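Local coordinates for protein copper-transporting ATPase PAA1, chloroplastic (Arabidopsis thaliana, PDB 5LBD) that uses ATP hydrolysis to move monovalent copper across the plastid envelope, this chain being its nucleotide-binding N-domain, at residues K61-D64 and G65-T68; L89-V92 and K93-A97. The protein carries 2 engineered substitutions. One frame throughout, in Å; residues are numbered along the deposited sequence. Where two conformers were deposited one is given.

Contact 1 (K61-D64 and G65-T68)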
ATOM      1  N   LYS A  61     -13.420   1.244   0.378  1.00 42.64           N
ATOM      2  CA  LYS A  61     -13.139   2.630   0.709  1.00 38.64           C
ATOM      3  C   LYS A  61     -12.570   2.745   2.113  1.00 36.47           C
ATOM      4  O   LYS A  61     -12.903   1.970   3.016  1.00 36.13           O
ATOM      5  CB  LYS A  61     -14.406   3.494   0.596  1.00 46.22           C
ATOM      6  CG  LYS A  61     -14.521   4.260  -0.723  1.00 62.96           C
ATOM      7  CD  LYS A  61     -15.739   5.209  -0.759  1.00 59.69           C
ATOM      8  CE  LYS A  61     -17.035   4.464  -1.098  1.00 73.89           C
ATOM      9  NZ  LYS A  61     -18.145   5.360  -1.600  1.00 70.61           N
ATOM     10  N   ALA A  62     -11.702   3.731   2.275  1.00 30.35           N
ATOM     11  CA  ALA A  62     -11.245   4.120   3.590  1.00 30.03           C
ATOM     12  C   ALA A  62     -12.409   4.679   4.399  1.00 31.73           C
ATOM     13  O   ALA A  62     -13.302   5.345   3.867  1.00 33.60           O
ATOM     14  CB  ALA A  62     -10.127   5.158   3.469  1.00 33.28           C
ATOM     15  N   GLU A  63     -12.367   4.429   5.690  1.00 31.79           N
ATOM     16  CA  GLU A  63     -13.382   5.013   6.573  1.00 33.83           C
ATOM     17  C   GLU A  63     -13.200   6.521   6.605  1.00 33.44           C
ATOM     18  O   GLU A  63     -12.119   7.016   6.691  1.00 31.21           O
ATOM     19  CB  GLU A  63     -13.398   4.447   8.006  1.00 36.90           C
ATOM     20  CG  GLU A  63     -13.708   2.986   8.097  1.00 44.75           C
ATOM     21  CD  GLU A  63     -13.748   2.448   9.549  1.00 58.38           C
ATOM     22  OE1 GLU A  63     -14.163   1.295   9.753  1.00 60.32           O
ATOM     23  OE2 GLU A  63     -13.331   3.194  10.469  1.00 51.61           O
ATOM     24  N   ASP A  64     -14.309   7.239   6.617  1.00 36.07           N
ATOM     25  CA  ASP A  64     -14.246   8.692   6.621  1.00 50.09           C
ATOM     26  C   ASP A  64     -13.450   9.193   7.813  1.00 36.17           C
ATOM     27  O   ASP A  64     -13.630   8.726   8.944  1.00 35.58           O
ATOM     28  CB  ASP A  64     -15.655   9.278   6.654  1.00 40.66           C
ATOM     29  CG  ASP A  64     -16.508   8.806   5.501  1.00 63.37           C
ATOM     30  OD1 ASP A  64     -15.943   8.302   4.504  1.00 75.41           O
ATOM     31  OD2 ASP A  64     -17.749   8.950   5.595  1.00 79.37           O
ATOM     32  N   GLY A  65     -12.538  10.121   7.552  1.00 33.65           N
ATOM     33  CA  GLY A  65     -11.768  10.750   8.595  1.00 41.45           C
ATOM     34  C   GLY A  65     -10.594   9.956   9.141  1.00 39.02           C
ATOM     35  O   GLY A  65      -9.936  10.433  10.068  1.00 41.21           O
ATOM     36  N   THR A  66     -10.305   8.758   8.616  0.70 28.44           N
ATOM     37  CA  THR A  66      -9.211   7.952   9.137  0.70 26.37           C
ATOM     38  C   THR A  66      -7.914   8.099   8.350  0.70 24.68           C
ATOM     39  O   THR A  66      -6.888   7.590   8.792  0.70 23.28           O
ATOM     40  CB  THR A  66      -9.581   6.462   9.176  0.70 26.66           C
ATOM     41  OG1 THR A  66      -9.726   5.961   7.837  0.70 26.88           O
ATOM     42  CG2 THR A  66     -10.864   6.250   9.970  0.70 28.74           C
ATOM     43  N   PHE A  67      -7.923   8.757   7.198  1.00 25.06           N
ATOM     44  CA  PHE A  67      -6.693   8.929   6.439  1.00 23.74           C
ATOM     45  C   PHE A  67      -5.726   9.838   7.184  1.00 23.26           C
ATOM     46  O   PHE A  67      -6.105  10.926   7.622  1.00 24.39           O
ATOM     47  CB  PHE A  67      -6.982   9.525   5.063  1.00 25.36           C
ATOM     48  CG  PHE A  67      -5.741   9.812   4.291  1.00 23.53           C
ATOM     49  CD1 PHE A  67      -5.129   8.821   3.567  1.00 22.34           C
ATOM     50  CD2 PHE A  67      -5.151  11.070   4.337  1.00 26.10           C
ATOM     51  CE1 PHE A  67      -3.975   9.059   2.865  1.00 21.65           C
ATOM     52  CE2 PHE A  67      -3.970  11.315   3.639  1.00 24.82           C
ATOM     53  CZ  PHE A  67      -3.384  10.307   2.918  1.00 22.33           C
ATOM     54  N   THR A  68      -4.493   9.380   7.315  1.00 21.25           N
ATOM     55  CA  THR A  68      -3.443  10.018   8.084  1.00 25.31           C
ATOM     56  C   THR A  68      -2.143   9.829   7.314  1.00 25.39           C
ATOM     57  O   THR A  68      -1.906   8.764   6.744  1.00 22.15           O
ATOM     58  CB  THR A  68      -3.368   9.385   9.498  1.00 29.86           C
ATOM     59  OG1 THR A  68      -4.682   9.345  10.112  1.00 32.93           O
ATOM     60  CG2 THR A  68      -2.435  10.179  10.384  1.00 47.60           C
TER

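Contact 2 (L89-V92 and K93-A97)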
ATOM      1  N   LEU A  89       9.437   0.894   4.784  1.00 16.69           N
ATOM      2  CA  LEU A  89       9.493  -0.257   5.674  1.00 17.38           C
ATOM      3  C   LEU A  89       9.431   0.183   7.135  1.00 21.35           C
ATOM      4  O   LEU A  89       8.730  -0.434   7.946  1.00 18.31           O
ATOM      5  CB  LEU A  89      10.757  -1.050   5.392  1.00 19.39           C
ATOM      6  CG  LEU A  89      10.958  -2.320   6.224  1.00 23.34           C
ATOM      7  CD1 LEU A  89       9.780  -3.271   6.009  1.00 26.42           C
ATOM      8  CD2 LEU A  89      12.261  -2.992   5.906  1.00 32.06           C
ATOM      9  N   GLU A  90      10.117   1.281   7.471  1.00 20.48           N
ATOM     10  CA  GLU A  90      10.082   1.798   8.841  1.00 20.02           C
ATOM     11  C   GLU A  90       8.673   2.183   9.238  1.00 16.31           C
ATOM     12  O   GLU A  90       8.251   1.921  10.371  1.00 19.63           O
ATOM     13  CB  GLU A  90      11.006   3.014   9.001  1.00 23.09           C
ATOM     14  CG  GLU A  90      12.434   2.804   8.531  1.00 39.80           C
ATOM     15  CD  GLU A  90      12.634   3.267   7.065  1.00 60.77           C
ATOM     16  OE1 GLU A  90      12.427   2.446   6.135  1.00 27.66           O
ATOM     17  OE2 GLU A  90      12.974   4.461   6.835  1.00 60.77           O
ATOM     18  N   TRP A  91       7.931   2.810   8.316  1.00 16.29           N
ATOM     19  CA  TRP A  91       6.564   3.251   8.585  1.00 14.44           C
ATOM     20  C   TRP A  91       5.647   2.077   8.876  1.00 14.54           C
ATOM     21  O   TRP A  91       4.880   2.088   9.843  1.00 16.53           O
ATOM     22  CB  TRP A  91       6.053   4.042   7.377  1.00 16.26           C
ATOM     23  CG  TRP A  91       4.641   4.413   7.345  1.00 13.48           C
ATOM     24  CD1 TRP A  91       3.651   3.822   6.616  1.00 16.17           C
ATOM     25  CD2 TRP A  91       4.041   5.516   8.027  1.00 16.62           C
ATOM     26  NE1 TRP A  91       2.470   4.482   6.823  1.00 15.76           N
ATOM     27  CE2 TRP A  91       2.685   5.534   7.683  1.00 15.83           C
ATOM     28  CE3 TRP A  91       4.526   6.484   8.902  1.00 17.10           C
ATOM     29  CZ2 TRP A  91       1.799   6.498   8.168  1.00 18.43           C
ATOM     30  CZ3 TRP A  91       3.645   7.449   9.395  1.00 19.28           C
ATOM     31  CH2 TRP A  91       2.298   7.442   9.042  1.00 16.21           C
ATOM     32  N   VAL A  92       5.716   1.035   8.061  0.53 14.49           N
ATOM     33  CA  VAL A  92       4.792  -0.063   8.261  0.53 16.50           C
ATOM     34  C   VAL A  92       5.156  -0.860   9.503  0.53 16.32           C
ATOM     35  O   VAL A  92       4.273  -1.383  10.185  0.53 17.88           O
ATOM     36  CB  VAL A  92       4.738  -0.936   6.996  0.53 13.50           C
ATOM     37  CG1 VAL A  92       4.354  -0.073   5.774  0.53 14.09           C
ATOM     38  CG2 VAL A  92       6.041  -1.688   6.769  0.53 16.49           C
ATOM     39  N   LYS A  93       6.449  -0.984   9.816  1.00 15.56           N
ATOM     40  CA  LYS A  93       6.848  -1.615  11.073  1.00 15.94           C
ATOM     41  C   LYS A  93       6.423  -0.791  12.282  1.00 16.84           C
ATOM     42  O   LYS A  93       6.081  -1.344  13.336  1.00 18.65           O
ATOM     43  CB  LYS A  93       8.357  -1.789  11.108  1.00 21.53           C
ATOM     44  CG  LYS A  93       8.964  -2.826  10.194  1.00 27.94           C
ATOM     45  CD  LYS A  93      10.498  -2.769  10.368  1.00 35.82           C
ATOM     46  CE  LYS A  93      11.234  -3.931   9.757  1.00 50.26           C
ATOM     47  NZ  LYS A  93      12.698  -3.843  10.115  1.00 57.26           N
ATOM     48  N   ARG A  94       6.506   0.534  12.171  1.00 16.97           N
ATOM     49  CA  ARG A  94       6.142   1.372  13.309  1.00 19.48           C
ATOM     50  C   ARG A  94       4.671   1.198  13.633  1.00 16.84           C
ATOM     51  O   ARG A  94       4.269   1.262  14.797  1.00 20.83           O
ATOM     52  CB  ARG A  94       6.437   2.844  13.021  1.00 20.02           C
ATOM     53  CG  ARG A  94       6.579   3.699  14.224  1.00 19.96           C
ATOM     54  CD  ARG A  94       6.593   5.143  13.732  1.00 23.22           C
ATOM     55  NE  ARG A  94       5.249   5.683  13.550  1.00 22.10           N
ATOM     56  CZ  ARG A  94       4.984   6.867  13.003  1.00 26.99           C
ATOM     57  NH1 ARG A  94       5.959   7.614  12.486  1.00 22.88           N
ATOM     58  NH2 ARG A  94       3.741   7.306  12.956  1.00 26.29           N
ATOM     59  N   HIS A  95       3.878   0.962  12.611  1.00 16.78           N
ATOM     60  CA  HIS A  95       2.455   0.710  12.758  1.00 16.03           C
ATOM     61  C   HIS A  95       2.130  -0.754  13.087  1.00 17.41           C
ATOM     62  O   HIS A  95       0.941  -1.124  13.063  1.00 19.56           O
ATOM     63  CB  HIS A  95       1.747   1.144  11.477  1.00 17.51           C
ATOM     64  CG  HIS A  95       1.641   2.627  11.337  1.00 17.13           C
ATOM     65  ND1 HIS A  95       2.692   3.433  10.951  1.00 18.25           N
ATOM     66  CD2 HIS A  95       0.609   3.456  11.599  1.00 16.64           C
ATOM     67  CE1 HIS A  95       2.312   4.696  10.997  1.00 17.66           C
ATOM     68  NE2 HIS A  95       1.047   4.736  11.375  1.00 19.96           N
ATOM     69  N   GLY A  96       3.119  -1.582  13.416  1.00 16.96           N
ATOM     70  CA  GLY A  96       2.836  -2.865  14.015  1.00 21.26           C
ATOM     71  C   GLY A  96       3.119  -4.076  13.144  1.00 17.62           C
ATOM     72  O   GLY A  96       2.993  -5.189  13.639  1.00 24.09           O
ATOM     73  N   ALA A  97       3.570  -3.883  11.924  1.00 19.39           N
ATOM     74  CA  ALA A  97       3.876  -5.023  11.071  1.00 24.14           C
ATOM     75  C   ALA A  97       5.214  -5.630  11.470  1.00 23.11           C
ATOM     76  O   ALA A  97       6.140  -4.935  11.866  1.00 25.95           O
ATOM     77  CB  ALA A  97       3.909  -4.579   9.617  1.00 21.05           C
TER

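Contact 1 (K61-D64 and G65-T68)
A type II beta turn running from E63 to T66 reverses the chain just ahead of strand 68-70, and its two end residues, E63 and T66, make the contact. The carbonyl oxygen of E63 is gripped twice by the same residue. The backbone bond closes the turn, with T66 N lying 3.2 Å from E63 O and an N-H...O angle of 159°. The hydroxyl adds a second bond to the same oxygen, T66 OG1 donating to E63 O at 2.9 Å from a little off the carbonyl plane. T66 turns its hydroxyl back to the turn because OG1 sits between its own N and carbonyl carbon (chi1 67°), and that rotation also lays the methyl against the glutamate: T66 CG2 is 3.7 Å from E63 CB. Further out, the extended E63 chain keeps its carboxylate close enough for OE2 to pass 4.0 Å from T66 CG2. T66 was modelled in two conformers, so the side-chain details belong to one of them.

D64 and G65 form the corners. G65 has a positive phi of 79°, and a CB on it would run into D64 O, which is why a glycine suits the third place of a type II turn. Beyond the turn, T68 OG1 donates to T66 O at 3.1 Å, coming from above the carbonyl plane and not along a lone pair.

The loop is tied to strand 74-79: E63 shares a backbone hydrogen bond with I78, and T66 OG1 is also hydrogen-bonded to I78 N. One hydroxyl thus donates to the turn carbonyl and accepts from the strand, joining the turn's closure to strand 74-79. In this conformer its rotation is set by two partners, even though the site lies at the protein surface.

Contact 2 (L89-V92 and K93-A97)
H95 and W91, one helical turn apart, meet by ring and by backbone. The imidazole presents its edge to one face of the indole in a tilted edge-to-face pair, the planes at 50°, with H95 CE1 only 3.4 Å from W91 CH2. H95 is also bonded to the tryptophan's carbonyl: ND1 donates to W91 O at 2.8 Å, the oxygen lying in the imidazole plane, while H95 N reaches W91 O from the opposite face of the carbonyl plane at 3.2 Å. The ND1 bond, with the indole face against CE1, fixes how the imidazole is turned; the H95 N bond is the helix backbone's own. R94 comes obliquely to the benzene end of the indole, NH2 lying 3.6 Å from W91 CZ3, with the guanidinium plane 66° from that of the ring; its charge is paired with E70. On another side of the helix, L89 CG packs 3.9 Å from K93 CE, the carbon next to NZ of the extended lysine chain.

Behind this first shell, W91 swings its ring out with CG anti to the backbone N (chi1 171°). Its NE1 donates to A75 O, and the ring rests on V76 and T85. With an alanine here, H95 would probably lose the face its edge rests on, A75 O its indole N-H, and a gap would open between helix and sheet.

The helix then stops: A97 N bonds to V92 O at 3.1 Å and G96 N to K93 O at 3.0 Å, with G96 at positive phi as the C-prime residue, the signature of a Schellman motif.

Overall arrangement
Contact 1 comes first along the chain, in the loop that leads from helix 43-52 into strand 68-70; contact 2 follows along the short helix 89-94 and its C-terminal end, after strands 74-79 and 82-87. Their centres are 18 Å apart, and their nearest atoms, about 5 Å apart, do not touch. What they share is the antiparallel sheet. Contact 1 leads into the outermost strand 68-70 and is tied to its neighbour 74-79 at I78. The connection between these strands carries a GxG sequence running into 74-79, which in relatives contributes to nucleotide binding; contact 2, through E70 and A75, is held to strand residues on both sides of it.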